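Local coordinates for uncharacterized protein (Neisseria meningitidis serogroup B, PDB 3NYM), which is of unknown function and forms a largely helical chain of the DUF6853 family, with two copies in the assembly, at residues 17-23 against 117-123. Sequence-based numbering, arbitrary orientation.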
loop_
_atom_site.group_PDB
_atom_site.type_symbol
_atom_site.label_atom_id
_atom_site.label_comp_id
_atom_site.label_asym_id
_atom_site.label_seq_id
_atom_site.Cartn_x
_atom_site.Cartn_y
_atom_site.Cartn_z
ATOM N N VAL A 17 3.534 -13.194 18.176
ATOM C CA VAL A 17 2.127 -13.171 18.560
ATOM C C VAL A 17 1.493 -14.529 18.277
ATOM O O VAL A 17 0.735 -15.066 19.090
ATOM C CB VAL A 17 1.355 -12.061 17.821
ATOM C CG1 VAL A 17 -0.130 -12.133 18.152
ATOM C CG2 VAL A 17 1.923 -10.700 18.186
ATOM N N GLY A 18 1.821 -15.089 17.121
ATOM C CA GLY A 18 1.351 -16.412 16.762
ATOM C C GLY A 18 1.735 -17.463 17.789
ATOM O O GLY A 18 0.938 -18.353 18.110
ATOM N N LEU A 19 2.955 -17.371 18.310
ATOM C CA LEU A 19 3.437 -18.370 19.267
ATOM C C LEU A 19 2.613 -18.348 20.553
ATOM O O LEU A 19 2.394 -19.390 21.169
ATOM C CB LEU A 19 4.925 -18.178 19.578
ATOM C CG LEU A 19 5.870 -18.408 18.399
ATOM C CD1 LEU A 19 7.288 -17.979 18.746
ATOM C CD2 LEU A 19 5.828 -19.869 17.963
ATOM N N TYR A 20 2.154 -17.168 20.962
ATOM C CA TYR A 20 1.273 -17.093 22.125
ATOM C C TYR A 20 -0.005 -17.880 21.862
ATOM O O TYR A 20 -0.630 -18.398 22.782
ATOM C CB TYR A 20 0.973 -15.635 22.515
ATOM C CG TYR A 20 2.116 -15.024 23.294
ATOM C CD1 TYR A 20 2.281 -15.309 24.648
ATOM C CD2 TYR A 20 3.058 -14.212 22.672
ATOM C CE1 TYR A 20 3.340 -14.788 25.366
ATOM C CE2 TYR A 20 4.129 -13.682 23.385
ATOM C CZ TYR A 20 4.263 -13.973 24.732
ATOM O OH TYR A 20 5.319 -13.452 25.454
ATOM N N GLN A 21 -0.369 -17.999 20.594
ATOM C CA GLN A 21 -1.600 -18.691 20.220
ATOM C C GLN A 21 -1.367 -20.164 19.925
ATOM O O GLN A 21 -2.273 -20.867 19.483
ATOM C CB GLN A 21 -2.275 -17.995 19.026
ATOM C CG GLN A 21 -2.535 -16.534 19.279
ATOM C CD GLN A 21 -3.362 -15.876 18.201
ATOM O OE1 GLN A 21 -3.918 -16.540 17.327
ATOM N NE2 GLN A 21 -3.464 -14.559 18.269
ATOM N N GLY A 22 -0.145 -20.625 20.157
ATOM C CA GLY A 22 0.157 -22.041 20.052
ATOM C C GLY A 22 0.596 -22.535 18.685
ATOM O O GLY A 22 0.615 -23.746 18.442
ATOM N N PHE A 23 0.959 -21.623 17.787
ATOM C CA PHE A 23 1.489 -22.043 16.489
ATOM C C PHE A 23 2.724 -21.254 16.053
ATOM O O PHE A 23 2.964 -20.141 16.511
ATOM C CB PHE A 23 0.405 -22.035 15.401
ATOM C CG PHE A 23 -0.263 -20.707 15.214
ATOM C CD1 PHE A 23 0.322 -19.721 14.437
ATOM C CD2 PHE A 23 -1.487 -20.442 15.811
ATOM C CE1 PHE A 23 -0.296 -18.495 14.268
ATOM C CE2 PHE A 23 -2.112 -19.213 15.642
ATOM C CZ PHE A 23 -1.515 -18.244 14.871
ATOM N N LYS A 117 -5.881 -20.107 16.537
ATOM C CA LYS A 117 -5.180 -20.504 17.762
ATOM C C LYS A 117 -5.269 -22.009 18.000
ATOM O O LYS A 117 -6.247 -22.650 17.618
ATOM C CB LYS A 117 -5.753 -19.772 18.980
ATOM C CG LYS A 117 -7.138 -20.251 19.360
ATOM C CD LYS A 117 -7.711 -19.461 20.527
ATOM C CE LYS A 117 -9.084 -19.990 20.920
ATOM N NZ LYS A 117 -9.568 -19.356 22.178
ATOM N N LYS A 118 -4.247 -22.569 18.636
ATOM C CA LYS A 118 -4.201 -24.008 18.877
ATOM C C LYS A 118 -4.329 -24.330 20.352
ATOM O O LYS A 118 -4.379 -25.496 20.739
ATOM C CB LYS A 118 -2.916 -24.619 18.311
ATOM C CG LYS A 118 -2.860 -24.623 16.796
ATOM C CD LYS A 118 -4.227 -24.959 16.201
ATOM C CE LYS A 118 -4.192 -26.230 15.359
ATOM N NZ LYS A 118 -5.526 -26.564 14.766
ATOM N N ASN A 119 -4.384 -23.286 21.171
ATOM C CA ASN A 119 -4.497 -23.447 22.612
ATOM C C ASN A 119 -5.683 -22.638 23.138
ATOM O O ASN A 119 -6.626 -22.355 22.396
ATOM C CB ASN A 119 -3.191 -23.032 23.296
ATOM C CG ASN A 119 -2.781 -21.609 22.952
ATOM O OD1 ASN A 119 -3.610 -20.794 22.560
ATOM N ND2 ASN A 119 -1.498 -21.304 23.105
ATOM N N SER A 120 -5.640 -22.258 24.410
ATOM C CA SER A 120 -6.756 -21.531 25.002
ATOM C C SER A 120 -6.494 -20.027 25.081
ATOM O O SER A 120 -7.196 -19.296 25.788
ATOM C CB SER A 120 -7.074 -22.096 26.384
ATOM O OG SER A 120 -5.897 -22.163 27.165
ATOM N N PHE A 121 -5.485 -19.562 24.351
ATOM C CA PHE A 121 -5.198 -18.134 24.314
ATOM C C PHE A 121 -6.430 -17.325 23.940
ATOM O O PHE A 121 -7.158 -17.671 23.006
ATOM C CB PHE A 121 -4.083 -17.810 23.323
ATOM C CG PHE A 121 -3.815 -16.333 23.194
ATOM C CD1 PHE A 121 -4.570 -15.552 22.338
ATOM C CD2 PHE A 121 -2.819 -15.723 23.945
ATOM C CE1 PHE A 121 -4.327 -14.179 22.224
ATOM C CE2 PHE A 121 -2.570 -14.359 23.834
ATOM C CZ PHE A 121 -3.326 -13.589 22.971
ATOM N N SER A 122 -6.648 -16.234 24.668
ATOM C CA SER A 122 -7.731 -15.313 24.365
ATOM C C SER A 122 -7.289 -13.890 24.672
ATOM O O SER A 122 -6.704 -13.637 25.717
ATOM C CB SER A 122 -8.972 -15.662 25.190
ATOM O OG SER A 122 -10.075 -14.876 24.786
ATOM N N TRP A 123 -7.549 -12.960 23.757
ATOM C CA TRP A 123 -7.247 -11.560 24.014
ATOM C C TRP A 123 -8.198 -11.015 25.081
ATOM O O TRP A 123 -9.381 -11.368 25.095
ATOM C CB TRP A 123 -7.414 -10.735 22.742
ATOM C CG TRP A 123 -6.425 -11.041 21.648
ATOM C CD1 TRP A 123 -6.673 -11.709 20.475
ATOM C CD2 TRP A 123 -5.038 -10.659 21.608
ATOM N NE1 TRP A 123 -5.521 -11.766 19.710
ATOM C CE2 TRP A 123 -4.509 -11.130 20.382
ATOM C CE3 TRP A 123 -4.200 -9.957 22.480
ATOM C CZ2 TRP A 123 -3.167 -10.936 20.021
ATOM C CZ3 TRP A 123 -2.869 -9.751 22.110
ATOM C CH2 TRP A 123 -2.368 -10.246 20.891
#
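Tyr20 and Gln21 present their carbonyls to the loop 117-123 where helix 13-20 ends in a Schellman motif, with Gly22 at positive phi as its C-prime residue. Within that motif Phe23 N bonds to Gly18 O and Gly22 N to Leu19 O, and the carbonyls of Tyr20 and Gln21 face the loop that follows helix 83-113. Two hydrogen bonds join the segments. Lys118 N meets Gln21 O at 2.7 Å, almost in line with the carbonyl bond. Asn119 ND2 reaches Tyr20 O at 3.1 Å with a nearly straight N-H, approaching from above the carbonyl plane while the acceptor stays close to the plane of the Asn119 amide. Behind this grip, Asn119 OD1 accepts from Phe121 N in an Asx turn, so both ends of the amide are engaged, which restricts its rotation, although Phe121 N approaches from above the carbonyl plane.

Side-chain packing extends the contact from Gln21 back to Val17. Gln21 CG lies over a face of the Phe121 ring, a CH-pi contact 4.2 Å from the centroid, while Tyr20 CB touches CE2 of that ring. Phe121 CE1 in turn sits over the centre of the Trp123 indole. With CG of Gln21 anti to the carbonyl carbon (chi1 -55°) and the chain extended beyond it, NE2 reaches Leu111 O, which also accepts from Trp123 NE1; one carbonyl of helix 83-113 thus holds both side chains. The second subunit adds Phe80, whose ring meets that of Tyr20 edge-to-face. Val17 CG1 abuts the edge of the benzo ring of the indole, near its plane, 3.8 Å from Trp123 CZ2.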